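Local coordinates for protein esterase E25 (Uncultured bacterium, PDB 4Q05) that probably hydrolyses carboxylic esters, as a dimeric esterase of the GTSAG motif subfamily of the bacterial hormone-sensitive lipase family, at residues N69-P74 with L256-F262; V124-L128 with N352-L356; L226-L232 with F291-I297. All blocks are in the same frame, centred on the assembly; numbering follows the deposited sequence.

The three contacts illustrate how chemistry follows place in an alpha/beta hydrolase. Interaction 3 is the buried one: two neighbouring parallel strands of the central sheet, tied by a ladder of backbone hydrogen bonds and padded on both faces by mostly apolar side chains. Interaction 2 lies only partly buried on the same side of the chain's centre, and its chemistry is mainly apolar, without a hydrogen bond across it. The two touch through Phe354, which packs against Ala229, Pro293 and Phe295, so helix 342-358 serves both. Interaction 1 sits on the opposite side, its centre about 39 Å from that of interaction 2, and mixes two hydrogen bonds with aliphatic packing where the end of helix 66-71 meets the loop that leads into helix 262-271.

Interaction 1 (N69-P74 with L256-F262); sequences NLNLVP and LVTYDGF
Phe262 carries its CG anti to the backbone N (chi1 180°), and the same choice at Leu72 (chi1 -169°) lays the two side chains alongside each other, pointing the same way. The contact sets the end of helix 66-71 against the loop that leads into helix 262-271, with Gly261 at the N-cap position of the latter. In relatives of the hormone-sensitive lipase family, N-terminal helices of this kind contribute to a cap over the alpha/beta hydrolase core. Leu72 CG lies 3.9 Å from Phe262 CD1, while Leu72 O sits at the edge of the ring, near its plane. Leu87 of helix 77-88 packs on both side chains.

Two hydrogen bonds run across the junction. Phe262 N donates to Asn69 O at 2.8 Å. Asn69 ND2 reaches Leu256 O at 2.9 Å, with the acceptor almost in the amide plane but the donor well above the plane of the Leu256 carbonyl. Thr258 N grips that same oxygen at 2.6 Å from the opposite face. A leucine in place of Asn69 has no side-chain N-H to offer, and would probably leave Leu256 O with Thr258 N but without its cross-segment donor.

Gly261 fits tightly under the helix end, its CA 3.3 Å from Asn69 O in a CA-H...O contact; a CB there would run into Asn69 O and Leu70 CA. Upstream in the same loop, Thr258 OG1 accepts from Asp260 N to form an ST turn and is also hydrogen-bonded to Asp250, while the Asp260 carboxylate turns to a salt bridge with Lys241. What these two residues present to the helix is carbon: Leu70 CD1 rests 3.7 Å from Thr258 CG2 and equally 3.7 Å from Asp260 CB.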
ATOM      1  N   ASN A  69     -22.125 -14.950   3.818  1.00 56.25           N
ATOM      2  CA  ASN A  69     -22.209 -14.103   2.631  1.00 51.32           C
ATOM      3  C   ASN A  69     -22.395 -14.914   1.358  1.00 45.71           C
ATOM      4  O   ASN A  69     -22.974 -14.430   0.388  1.00 40.14           O
ATOM      5  CB  ASN A  69     -21.019 -13.141   2.538  1.00 40.13           C
ATOM      6  CG  ASN A  69     -21.232 -11.893   3.374  1.00 48.92           C
ATOM      7  OD1 ASN A  69     -22.284 -11.730   3.997  1.00 48.16           O
ATOM      8  ND2 ASN A  69     -20.246 -11.008   3.392  1.00 44.15           N
ATOM      9  N   LEU A  70     -21.921 -16.157   1.388  1.00 51.98           N
ATOM     10  CA  LEU A  70     -22.101 -17.090   0.280  1.00 54.46           C
ATOM     11  C   LEU A  70     -23.564 -17.489   0.125  1.00 53.11           C
ATOM     12  O   LEU A  70     -24.015 -17.806  -0.974  1.00 55.82           O
ATOM     13  CB  LEU A  70     -21.270 -18.349   0.508  1.00 53.55           C
ATOM     14  CG  LEU A  70     -20.236 -18.697  -0.558  1.00 61.41           C
ATOM     15  CD1 LEU A  70     -19.095 -17.693  -0.519  1.00 54.14           C
ATOM     16  CD2 LEU A  70     -19.715 -20.121  -0.355  1.00 61.11           C
ATOM     17  N   ASN A  71     -24.296 -17.481   1.235  1.00 49.54           N
ATOM     18  CA  ASN A  71     -25.687 -17.908   1.233  1.00 54.02           C
ATOM     19  C   ASN A  71     -26.684 -16.754   1.212  1.00 53.37           C
ATOM     20  O   ASN A  71     -27.886 -16.970   1.038  1.00 56.18           O
ATOM     21  CB  ASN A  71     -25.969 -18.829   2.420  1.00 64.05           C
ATOM     22  CG  ASN A  71     -25.267 -20.171   2.294  1.00 68.40           C
ATOM     23  OD1 ASN A  71     -24.854 -20.580   1.201  1.00 62.01           O
ATOM     24  ND2 ASN A  71     -25.136 -20.869   3.417  1.00 73.41           N
ATOM     25  N   LEU A  72     -26.186 -15.529   1.381  1.00 47.83           N
ATOM     26  CA  LEU A  72     -27.046 -14.352   1.341  1.00 45.62           C
ATOM     27  C   LEU A  72     -27.131 -13.846  -0.095  1.00 48.95           C
ATOM     28  O   LEU A  72     -26.368 -12.972  -0.519  1.00 41.81           O
ATOM     29  CB  LEU A  72     -26.530 -13.260   2.278  1.00 40.72           C
ATOM     30  CG  LEU A  72     -27.498 -12.101   2.507  1.00 43.95           C
ATOM     31  CD1 LEU A  72     -28.878 -12.617   2.902  1.00 44.79           C
ATOM     32  CD2 LEU A  72     -26.944 -11.163   3.569  1.00 44.39           C
ATOM     33  N   VAL A  73     -28.054 -14.420  -0.854  1.00 37.53           N
ATOM     34  CA  VAL A  73     -28.161 -14.082  -2.258  1.00 38.23           C
ATOM     35  C   VAL A  73     -29.612 -13.768  -2.582  1.00 38.09           C
ATOM     36  O   VAL A  73     -30.332 -14.612  -3.097  1.00 32.94           O
ATOM     37  CB  VAL A  73     -27.616 -15.217  -3.149  1.00 38.59           C
ATOM     38  CG1 VAL A  73     -27.682 -14.824  -4.618  1.00 42.53           C
ATOM     39  CG2 VAL A  73     -26.177 -15.552  -2.747  1.00 40.22           C
ATOM     40  N   PRO A  74     -30.042 -12.541  -2.259  1.00 36.55           N
ATOM     41  CA  PRO A  74     -31.394 -12.086  -2.585  1.00 32.60           C
ATOM     42  C   PRO A  74     -31.615 -12.156  -4.089  1.00 35.36           C
ATOM     43  O   PRO A  74     -30.718 -11.838  -4.873  1.00 32.07           O
ATOM     44  CB  PRO A  74     -31.397 -10.618  -2.132  1.00 32.07           C
ATOM     45  CG  PRO A  74     -30.225 -10.486  -1.187  1.00 30.69           C
ATOM     46  CD  PRO A  74     -29.214 -11.474  -1.665  1.00 31.89           C
ATOM     47  N   LEU A 256     -16.199  -7.784   4.599  1.00 25.86           N
ATOM     48  CA  LEU A 256     -16.745  -8.265   3.339  1.00 29.72           C
ATOM     49  C   LEU A 256     -16.669  -9.791   3.249  1.00 29.96           C
ATOM     50  O   LEU A 256     -17.528 -10.433   2.627  1.00 29.85           O
ATOM     51  CB  LEU A 256     -16.015  -7.629   2.156  1.00 29.25           C
ATOM     52  CG  LEU A 256     -16.195  -6.120   1.985  1.00 32.02           C
ATOM     53  CD1 LEU A 256     -15.408  -5.607   0.777  1.00 27.05           C
ATOM     54  CD2 LEU A 256     -17.680  -5.799   1.845  1.00 28.44           C
ATOM     55  N   VAL A 257     -15.648 -10.352   3.892  1.00 26.81           N
ATOM     56  CA  VAL A 257     -15.378 -11.795   3.903  1.00 29.23           C
ATOM     57  C   VAL A 257     -15.056 -12.403   2.536  1.00 28.73           C
ATOM     58  O   VAL A 257     -14.009 -13.018   2.360  1.00 29.41           O
ATOM     59  CB  VAL A 257     -16.521 -12.622   4.553  1.00 27.35           C
ATOM     60  CG1 VAL A 257     -16.091 -14.060   4.690  1.00 28.73           C
ATOM     61  CG2 VAL A 257     -16.899 -12.071   5.922  1.00 27.92           C
ATOM     62  N   THR A 258     -15.972 -12.265   1.584  1.00 26.88           N
ATOM     63  CA  THR A 258     -15.794 -12.856   0.268  1.00 24.68           C
ATOM     64  C   THR A 258     -16.579 -12.076  -0.779  1.00 27.32           C
ATOM     65  O   THR A 258     -17.587 -11.441  -0.471  1.00 27.53           O
ATOM     66  CB  THR A 258     -16.230 -14.345   0.251  1.00 27.74           C
ATOM     67  OG1 THR A 258     -15.972 -14.913  -1.034  1.00 28.24           O
ATOM     68  CG2 THR A 258     -17.716 -14.483   0.561  1.00 28.71           C
ATOM     69  N   TYR A 259     -16.098 -12.115  -2.014  1.00 25.15           N
ATOM     70  CA  TYR A 259     -16.789 -11.508  -3.130  1.00 25.80           C
ATOM     71  C   TYR A 259     -18.024 -12.332  -3.477  1.00 29.49           C
ATOM     72  O   TYR A 259     -19.055 -11.781  -3.859  1.00 28.72           O
ATOM     73  CB  TYR A 259     -15.854 -11.476  -4.328  1.00 28.34           C
ATOM     74  CG  TYR A 259     -16.452 -10.910  -5.592  1.00 26.41           C
ATOM     75  CD1 TYR A 259     -16.350  -9.556  -5.877  1.00 27.13           C
ATOM     76  CD2 TYR A 259     -17.088 -11.731  -6.514  1.00 23.60           C
ATOM     77  CE1 TYR A 259     -16.882  -9.028  -7.046  1.00 27.88           C
ATOM     78  CE2 TYR A 259     -17.625 -11.217  -7.685  1.00 27.49           C
ATOM     79  CZ  TYR A 259     -17.521  -9.863  -7.941  1.00 25.88           C
ATOM     80  OH  TYR A 259     -18.042  -9.333  -9.101  1.00 29.19           O
ATOM     81  N   ASP A 260     -17.911 -13.650  -3.334  1.00 26.63           N
ATOM     82  CA  ASP A 260     -18.952 -14.573  -3.785  1.00 30.21           C
ATOM     83  C   ASP A 260     -20.197 -14.456  -2.932  1.00 31.82           C
ATOM     84  O   ASP A 260     -20.109 -14.211  -1.738  1.00 28.95           O
ATOM     85  CB  ASP A 260     -18.473 -16.025  -3.735  1.00 31.79           C
ATOM     86  CG  ASP A 260     -17.169 -16.246  -4.490  1.00 41.86           C
ATOM     87  OD1 ASP A 260     -16.919 -15.556  -5.509  1.00 35.47           O
ATOM     88  OD2 ASP A 260     -16.399 -17.126  -4.054  1.00 48.87           O
ATOM     89  N   GLY A 261     -21.353 -14.661  -3.553  1.00 29.83           N
ATOM     90  CA  GLY A 261     -22.615 -14.564  -2.850  1.00 31.66           C
ATOM     91  C   GLY A 261     -23.123 -13.134  -2.836  1.00 29.96           C
ATOM     92  O   GLY A 261     -23.392 -12.540  -3.886  1.00 25.82           O
ATOM     93  N   PHE A 262     -23.245 -12.579  -1.636  1.00 25.97           N
ATOM     94  CA  PHE A 262     -23.862 -11.273  -1.463  1.00 26.16           C
ATOM     95  C   PHE A 262     -23.208 -10.154  -2.266  1.00 25.71           C
ATOM     96  O   PHE A 262     -23.887  -9.407  -2.983  1.00 25.81           O
ATOM     97  CB  PHE A 262     -23.917 -10.877   0.010  1.00 27.05           C
ATOM     98  CG  PHE A 262     -24.543  -9.542   0.226  1.00 27.70           C
ATOM     99  CD1 PHE A 262     -25.918  -9.399   0.188  1.00 26.40           C
ATOM    100  CD2 PHE A 262     -23.762  -8.417   0.404  1.00 26.56           C
ATOM    101  CE1 PHE A 262     -26.509  -8.159   0.359  1.00 26.95           C
ATOM    102  CE2 PHE A 262     -24.346  -7.173   0.572  1.00 28.34           C
ATOM    103  CZ  PHE A 262     -25.731  -7.048   0.549  1.00 26.78           C
TER

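Interaction 2 (V124-L128 with N352-L356); sequences VAPDL and NAFLL
Leu128 and Leu356 lead a small, mainly apolar contact at the periphery of the alpha/beta hydrolase fold, where the loop between strands 114-120 and 132-136 leans on the C-terminal helix 342-358. Within the loop, residues 126-128 form a short 3-10 turn, closed by a backbone bond of 2.7 Å from Leu128 N to Ala125 O, which presents Ala125, Asp127 and Leu128 to the helix. Leu128 makes the largest contribution: its CG stands anti to the carbonyl carbon (chi1 -63°) and the extended chain brings both methyls against the helix.

Leu128 CD2 meets Leu356 CD2 at 3.6 Å and comes within 4.1 Å of Leu355 CB; the Leu128 side chain crosses those of both leucines at about a right angle. Leu356 CD2 is shared, since it also touches Asp127 CB at 3.5 Å; Asp127 therefore contributes the carbon base of its side chain to the contact. One turn back on the helix, the side chain of Asn352 lies against Ala125 CB and Leu128 CD1. Val162 adds a further apolar neighbour to Leu128.

No hydrogen bond crosses between the two segments, so loop and helix are matched largely by the fit of apolar surfaces and not by directional bonds.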
ATOM      1  N   VAL A 124     -13.590  22.690  14.015  1.00 34.67           N
ATOM      2  CA  VAL A 124     -13.242  22.783  12.609  1.00 32.29           C
ATOM      3  C   VAL A 124     -11.910  23.508  12.506  1.00 41.12           C
ATOM      4  O   VAL A 124     -11.741  24.578  13.088  1.00 38.18           O
ATOM      5  CB  VAL A 124     -14.314  23.554  11.825  1.00 37.69           C
ATOM      6  CG1 VAL A 124     -13.878  23.758  10.392  1.00 33.36           C
ATOM      7  CG2 VAL A 124     -15.653  22.821  11.894  1.00 32.91           C
ATOM      8  N   ALA A 125     -10.958  22.924  11.783  1.00 37.39           N
ATOM      9  CA  ALA A 125      -9.636  23.530  11.656  1.00 36.40           C
ATOM     10  C   ALA A 125      -9.749  24.926  11.059  1.00 43.47           C
ATOM     11  O   ALA A 125     -10.499  25.144  10.108  1.00 40.69           O
ATOM     12  CB  ALA A 125      -8.719  22.667  10.816  1.00 37.67           C
ATOM     13  N   PRO A 126      -8.997  25.882  11.621  1.00 44.43           N
ATOM     14  CA  PRO A 126      -9.050  27.269  11.151  1.00 46.79           C
ATOM     15  C   PRO A 126      -9.034  27.374   9.627  1.00 46.11           C
ATOM     16  O   PRO A 126      -9.897  28.038   9.048  1.00 44.40           O
ATOM     17  CB  PRO A 126      -7.779  27.879  11.748  1.00 48.06           C
ATOM     18  CG  PRO A 126      -7.594  27.120  13.036  1.00 53.51           C
ATOM     19  CD  PRO A 126      -8.061  25.709  12.748  1.00 48.70           C
ATOM     20  N   ASP A 127      -8.078  26.721   8.977  1.00 41.84           N
ATOM     21  CA  ASP A 127      -7.978  26.844   7.525  1.00 41.35           C
ATOM     22  C   ASP A 127      -8.978  25.958   6.778  1.00 38.22           C
ATOM     23  O   ASP A 127      -8.975  25.937   5.554  1.00 35.95           O
ATOM     24  CB  ASP A 127      -6.552  26.571   7.034  1.00 47.61           C
ATOM     25  CG  ASP A 127      -5.554  27.628   7.496  1.00 56.82           C
ATOM     26  OD1 ASP A 127      -5.939  28.812   7.632  1.00 62.48           O
ATOM     27  OD2 ASP A 127      -4.379  27.271   7.723  1.00 70.11           O
ATOM     28  N   LEU A 128      -9.820  25.228   7.512  1.00 34.18           N
ATOM     29  CA  LEU A 128     -10.883  24.427   6.891  1.00 36.96           C
ATOM     30  C   LEU A 128     -12.259  25.027   7.162  1.00 37.92           C
ATOM     31  O   LEU A 128     -13.295  24.455   6.799  1.00 32.25           O
ATOM     32  CB  LEU A 128     -10.837  22.980   7.376  1.00 28.86           C
ATOM     33  CG  LEU A 128      -9.559  22.223   7.016  1.00 32.15           C
ATOM     34  CD1 LEU A 128      -9.676  20.757   7.415  1.00 28.94           C
ATOM     35  CD2 LEU A 128      -9.277  22.362   5.526  1.00 31.44           C
ATOM     36  N   ASN A 352      -6.583  15.346   7.308  1.00 26.01           N
ATOM     37  CA  ASN A 352      -6.623  16.751   7.672  1.00 27.13           C
ATOM     38  C   ASN A 352      -5.492  17.533   7.027  1.00 28.00           C
ATOM     39  O   ASN A 352      -5.711  18.601   6.457  1.00 26.60           O
ATOM     40  CB  ASN A 352      -6.577  16.923   9.188  1.00 28.95           C
ATOM     41  CG  ASN A 352      -6.441  18.379   9.594  1.00 33.64           C
ATOM     42  OD1 ASN A 352      -7.433  19.097   9.726  1.00 36.81           O
ATOM     43  ND2 ASN A 352      -5.216  18.820   9.778  1.00 29.46           N
ATOM     44  N   ALA A 353      -4.278  17.000   7.115  1.00 26.52           N
ATOM     45  CA  ALA A 353      -3.127  17.664   6.515  1.00 28.61           C
ATOM     46  C   ALA A 353      -3.293  17.747   5.001  1.00 29.63           C
ATOM     47  O   ALA A 353      -2.888  18.710   4.367  1.00 27.88           O
ATOM     48  CB  ALA A 353      -1.832  16.946   6.881  1.00 28.00           C
ATOM     49  N   PHE A 354      -3.914  16.727   4.437  1.00 25.47           N
ATOM     50  CA  PHE A 354      -4.103  16.624   2.999  1.00 27.53           C
ATOM     51  C   PHE A 354      -5.115  17.670   2.533  1.00 27.83           C
ATOM     52  O   PHE A 354      -4.925  18.309   1.505  1.00 30.90           O
ATOM     53  CB  PHE A 354      -4.581  15.208   2.669  1.00 25.93           C
ATOM     54  CG  PHE A 354      -4.700  14.928   1.205  1.00 28.45           C
ATOM     55  CD1 PHE A 354      -3.618  14.445   0.489  1.00 25.67           C
ATOM     56  CD2 PHE A 354      -5.912  15.112   0.551  1.00 26.88           C
ATOM     57  CE1 PHE A 354      -3.729  14.163  -0.861  1.00 29.47           C
ATOM     58  CE2 PHE A 354      -6.035  14.815  -0.801  1.00 27.51           C
ATOM     59  CZ  PHE A 354      -4.937  14.350  -1.508  1.00 24.11           C
ATOM     60  N   LEU A 355      -6.187  17.844   3.301  1.00 29.22           N
ATOM     61  CA  LEU A 355      -7.184  18.877   3.009  1.00 29.11           C
ATOM     62  C   LEU A 355      -6.605  20.286   3.177  1.00 33.59           C
ATOM     63  O   LEU A 355      -6.897  21.182   2.391  1.00 35.02           O
ATOM     64  CB  LEU A 355      -8.412  18.713   3.907  1.00 30.03           C
ATOM     65  CG  LEU A 355      -9.185  17.395   3.803  1.00 29.88           C
ATOM     66  CD1 LEU A 355     -10.375  17.412   4.743  1.00 26.61           C
ATOM     67  CD2 LEU A 355      -9.632  17.133   2.366  1.00 27.62           C
ATOM     68  N   LEU A 356      -5.795  20.486   4.209  1.00 28.63           N
ATOM     69  CA  LEU A 356      -5.139  21.784   4.388  1.00 36.08           C
ATOM     70  C   LEU A 356      -4.224  22.105   3.213  1.00 33.72           C
ATOM     71  O   LEU A 356      -4.107  23.252   2.800  1.00 33.70           O
ATOM     72  CB  LEU A 356      -4.349  21.836   5.698  1.00 31.50           C
ATOM     73  CG  LEU A 356      -5.205  21.884   6.964  1.00 36.41           C
ATOM     74  CD1 LEU A 356      -4.329  21.785   8.200  1.00 38.12           C
ATOM     75  CD2 LEU A 356      -6.043  23.154   6.988  1.00 44.44           C
TER

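Interaction 3 (L226-L232 with F291-I297); sequences LPGALFL and FPPTFLI
Leu230 leads its side chain over the loop that precedes strand 294-299. Leu230 CB passes 3.6 Å from Thr294 OG1, whose hydroxyl is held by donating to Pro292 O. Leu230 CG then settles on the proline ring, 3.8 Å from Pro292 CG. At the branch the methyls part: CD2 stays with Pro292 CG, whereas the other runs on to the Phe291 ring, where Leu230 CD1 lies 3.4 Å from Phe291 CD2, the two side chains crossing at about a right angle.

Beneath this packing lie two adjacent parallel strands of the central alpha/beta hydrolase sheet, 229-235 and 294-299. Leu230 N donates to Pro293 O and Leu230 O accepts from Phe295 N, the alternation expected of parallel pairing. Leu232 N continues the ladder to Phe295 O at 2.7 Å, and Leu232 O takes a longer bond from Ile297 N.

On the face that carries Phe231 and Phe295, the two rings meet. Phe231 CD1 lies 3.6 Å from Phe295 CD1, the ring planes inclined at 33°, and Phe325 stacks on Phe295. Phe231 also borders the probable nucleophile elbow, and the tip of its ring, Phe231 CZ, rests 3.9 Å from Ile297 CG2.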
ATOM      1  N   LEU A 226     -13.803  20.963 -10.649  1.00 32.59           N
ATOM      2  CA  LEU A 226     -13.595  19.740  -9.865  1.00 28.08           C
ATOM      3  C   LEU A 226     -13.371  20.054  -8.402  1.00 27.82           C
ATOM      4  O   LEU A 226     -12.962  21.156  -8.060  1.00 30.05           O
ATOM      5  CB  LEU A 226     -12.382  18.979 -10.385  1.00 30.70           C
ATOM      6  CG  LEU A 226     -12.382  18.667 -11.879  1.00 33.90           C
ATOM      7  CD1 LEU A 226     -11.095  17.939 -12.252  1.00 35.26           C
ATOM      8  CD2 LEU A 226     -13.589  17.832 -12.227  1.00 33.30           C
ATOM      9  N   PRO A 227     -13.622  19.076  -7.521  1.00 30.64           N
ATOM     10  CA  PRO A 227     -13.300  19.293  -6.105  1.00 29.31           C
ATOM     11  C   PRO A 227     -11.808  19.571  -5.931  1.00 30.55           C
ATOM     12  O   PRO A 227     -11.012  19.190  -6.790  1.00 26.76           O
ATOM     13  CB  PRO A 227     -13.658  17.946  -5.453  1.00 28.11           C
ATOM     14  CG  PRO A 227     -14.635  17.319  -6.363  1.00 30.59           C
ATOM     15  CD  PRO A 227     -14.222  17.751  -7.753  1.00 33.46           C
ATOM     16  N   GLY A 228     -11.441  20.231  -4.838  1.00 26.99           N
ATOM     17  CA  GLY A 228     -10.047  20.485  -4.533  1.00 30.57           C
ATOM     18  C   GLY A 228      -9.290  19.228  -4.125  1.00 30.88           C
ATOM     19  O   GLY A 228      -8.065  19.179  -4.216  1.00 30.61           O
ATOM     20  N   ALA A 229     -10.012  18.213  -3.668  1.00 27.12           N
ATOM     21  CA  ALA A 229      -9.380  16.969  -3.219  1.00 27.92           C
ATOM     22  C   ALA A 229     -10.394  15.833  -3.191  1.00 30.69           C
ATOM     23  O   ALA A 229     -11.592  16.073  -3.027  1.00 28.28           O
ATOM     24  CB  ALA A 229      -8.781  17.150  -1.834  1.00 26.00           C
ATOM     25  N   LEU A 230      -9.920  14.598  -3.348  1.00 25.42           N
ATOM     26  CA  LEU A 230     -10.803  13.444  -3.234  1.00 23.76           C
ATOM     27  C   LEU A 230     -10.312  12.564  -2.115  1.00 26.93           C
ATOM     28  O   LEU A 230      -9.112  12.488  -1.866  1.00 24.89           O
ATOM     29  CB  LEU A 230     -10.789  12.615  -4.513  1.00 23.74           C
ATOM     30  CG  LEU A 230     -11.158  13.310  -5.811  1.00 26.04           C
ATOM     31  CD1 LEU A 230     -11.208  12.258  -6.914  1.00 27.19           C
ATOM     32  CD2 LEU A 230     -12.498  14.035  -5.677  1.00 25.13           C
ATOM     33  N   PHE A 231     -11.249  11.908  -1.445  1.00 23.12           N
ATOM     34  CA  PHE A 231     -10.938  10.865  -0.479  1.00 22.40           C
ATOM     35  C   PHE A 231     -11.519   9.550  -0.986  1.00 25.95           C
ATOM     36  O   PHE A 231     -12.727   9.454  -1.223  1.00 24.75           O
ATOM     37  CB  PHE A 231     -11.558  11.216   0.871  1.00 26.84           C
ATOM     38  CG  PHE A 231     -11.437  10.130   1.884  1.00 23.47           C
ATOM     39  CD1 PHE A 231     -10.225   9.882   2.500  1.00 23.02           C
ATOM     40  CD2 PHE A 231     -12.532   9.341   2.210  1.00 23.22           C
ATOM     41  CE1 PHE A 231     -10.105   8.870   3.440  1.00 28.69           C
ATOM     42  CE2 PHE A 231     -12.430   8.342   3.143  1.00 22.21           C
ATOM     43  CZ  PHE A 231     -11.211   8.099   3.765  1.00 26.13           C
ATOM     44  N   LEU A 232     -10.662   8.550  -1.186  1.00 23.40           N
ATOM     45  CA  LEU A 232     -11.123   7.228  -1.599  1.00 24.12           C
ATOM     46  C   LEU A 232     -10.662   6.166  -0.603  1.00 27.91           C
ATOM     47  O   LEU A 232      -9.531   5.657  -0.683  1.00 22.47           O
ATOM     48  CB  LEU A 232     -10.604   6.883  -2.990  1.00 22.24           C
ATOM     49  CG  LEU A 232     -10.941   7.879  -4.099  1.00 25.91           C
ATOM     50  CD1 LEU A 232     -10.290   7.423  -5.389  1.00 21.97           C
ATOM     51  CD2 LEU A 232     -12.455   7.991  -4.278  1.00 20.74           C
ATOM     52  N   PHE A 291      -7.768  14.038 -12.545  1.00 27.31           N
ATOM     53  CA  PHE A 291      -8.299  13.915 -11.185  1.00 26.64           C
ATOM     54  C   PHE A 291      -7.636  14.905 -10.231  1.00 27.98           C
ATOM     55  O   PHE A 291      -6.452  15.200 -10.346  1.00 27.64           O
ATOM     56  CB  PHE A 291      -8.176  12.474 -10.655  1.00 25.27           C
ATOM     57  CG  PHE A 291      -9.420  11.641 -10.867  1.00 29.30           C
ATOM     58  CD1 PHE A 291      -9.986  11.520 -12.130  1.00 28.41           C
ATOM     59  CD2 PHE A 291     -10.024  10.990  -9.803  1.00 24.08           C
ATOM     60  CE1 PHE A 291     -11.134  10.760 -12.327  1.00 29.51           C
ATOM     61  CE2 PHE A 291     -11.162  10.228  -9.989  1.00 25.72           C
ATOM     62  CZ  PHE A 291     -11.719  10.105 -11.258  1.00 26.46           C
ATOM     63  N   PRO A 292      -8.415  15.423  -9.278  1.00 27.38           N
ATOM     64  CA  PRO A 292      -7.881  16.252  -8.200  1.00 27.34           C
ATOM     65  C   PRO A 292      -6.937  15.400  -7.346  1.00 25.06           C
ATOM     66  O   PRO A 292      -6.963  14.179  -7.476  1.00 24.78           O
ATOM     67  CB  PRO A 292      -9.129  16.588  -7.361  1.00 27.65           C
ATOM     68  CG  PRO A 292     -10.304  16.168  -8.166  1.00 29.17           C
ATOM     69  CD  PRO A 292      -9.831  15.081  -9.076  1.00 27.87           C
ATOM     70  N   PRO A 293      -6.137  16.028  -6.476  1.00 25.24           N
ATOM     71  CA  PRO A 293      -5.315  15.240  -5.551  1.00 25.54           C
ATOM     72  C   PRO A 293      -6.190  14.273  -4.784  1.00 28.48           C
ATOM     73  O   PRO A 293      -7.252  14.665  -4.293  1.00 25.85           O
ATOM     74  CB  PRO A 293      -4.745  16.303  -4.605  1.00 26.67           C
ATOM     75  CG  PRO A 293      -4.645  17.534  -5.476  1.00 28.84           C
ATOM     76  CD  PRO A 293      -5.865  17.476  -6.368  1.00 28.06           C
ATOM     77  N   THR A 294      -5.738  13.030  -4.675  1.00 24.21           N
ATOM     78  CA  THR A 294      -6.540  11.966  -4.095  1.00 26.52           C
ATOM     79  C   THR A 294      -5.813  11.272  -2.933  1.00 25.79           C
ATOM     80  O   THR A 294      -4.610  11.010  -2.992  1.00 23.81           O
ATOM     81  CB  THR A 294      -6.920  10.950  -5.183  1.00 24.40           C
ATOM     82  OG1 THR A 294      -7.704  11.613  -6.178  1.00 23.77           O
ATOM     83  CG2 THR A 294      -7.720   9.764  -4.616  1.00 21.37           C
ATOM     84  N   PHE A 295      -6.573  10.987  -1.884  1.00 24.07           N
ATOM     85  CA  PHE A 295      -6.075  10.361  -0.670  1.00 24.89           C
ATOM     86  C   PHE A 295      -6.749   9.000  -0.616  1.00 22.80           C
ATOM     87  O   PHE A 295      -7.986   8.917  -0.680  1.00 23.11           O
ATOM     88  CB  PHE A 295      -6.487  11.238   0.520  1.00 22.10           C
ATOM     89  CG  PHE A 295      -6.009  10.753   1.877  1.00 27.79           C
ATOM     90  CD1 PHE A 295      -6.590   9.654   2.491  1.00 24.35           C
ATOM     91  CD2 PHE A 295      -5.035  11.459   2.569  1.00 26.68           C
ATOM     92  CE1 PHE A 295      -6.172   9.244   3.749  1.00 26.76           C
ATOM     93  CE2 PHE A 295      -4.626  11.064   3.832  1.00 25.98           C
ATOM     94  CZ  PHE A 295      -5.192   9.954   4.419  1.00 25.22           C
ATOM     95  N   LEU A 296      -5.960   7.932  -0.519  1.00 20.97           N
ATOM     96  CA  LEU A 296      -6.528   6.582  -0.511  1.00 21.91           C
ATOM     97  C   LEU A 296      -6.063   5.798   0.703  1.00 22.87           C
ATOM     98  O   LEU A 296      -4.934   5.938   1.140  1.00 22.65           O
ATOM     99  CB  LEU A 296      -6.137   5.794  -1.769  1.00 18.59           C
ATOM    100  CG  LEU A 296      -6.468   6.431  -3.122  1.00 21.38           C
ATOM    101  CD1 LEU A 296      -5.237   7.166  -3.653  1.00 21.37           C
ATOM    102  CD2 LEU A 296      -6.926   5.350  -4.108  1.00 20.43           C
ATOM    103  N   ILE A 297      -6.939   4.965   1.234  1.00 22.95           N
ATOM    104  CA  ILE A 297      -6.612   4.195   2.421  1.00 22.59           C
ATOM    105  C   ILE A 297      -7.198   2.796   2.327  1.00 21.08           C
ATOM    106  O   ILE A 297      -8.303   2.594   1.804  1.00 21.99           O
ATOM    107  CB  ILE A 297      -7.072   4.926   3.709  1.00 27.22           C
ATOM    108  CG1 ILE A 297      -6.771   4.076   4.946  1.00 25.82           C
ATOM    109  CG2 ILE A 297      -8.544   5.229   3.659  1.00 26.69           C
ATOM    110  CD1 ILE A 297      -7.087   4.794   6.227  1.00 28.88           C
TER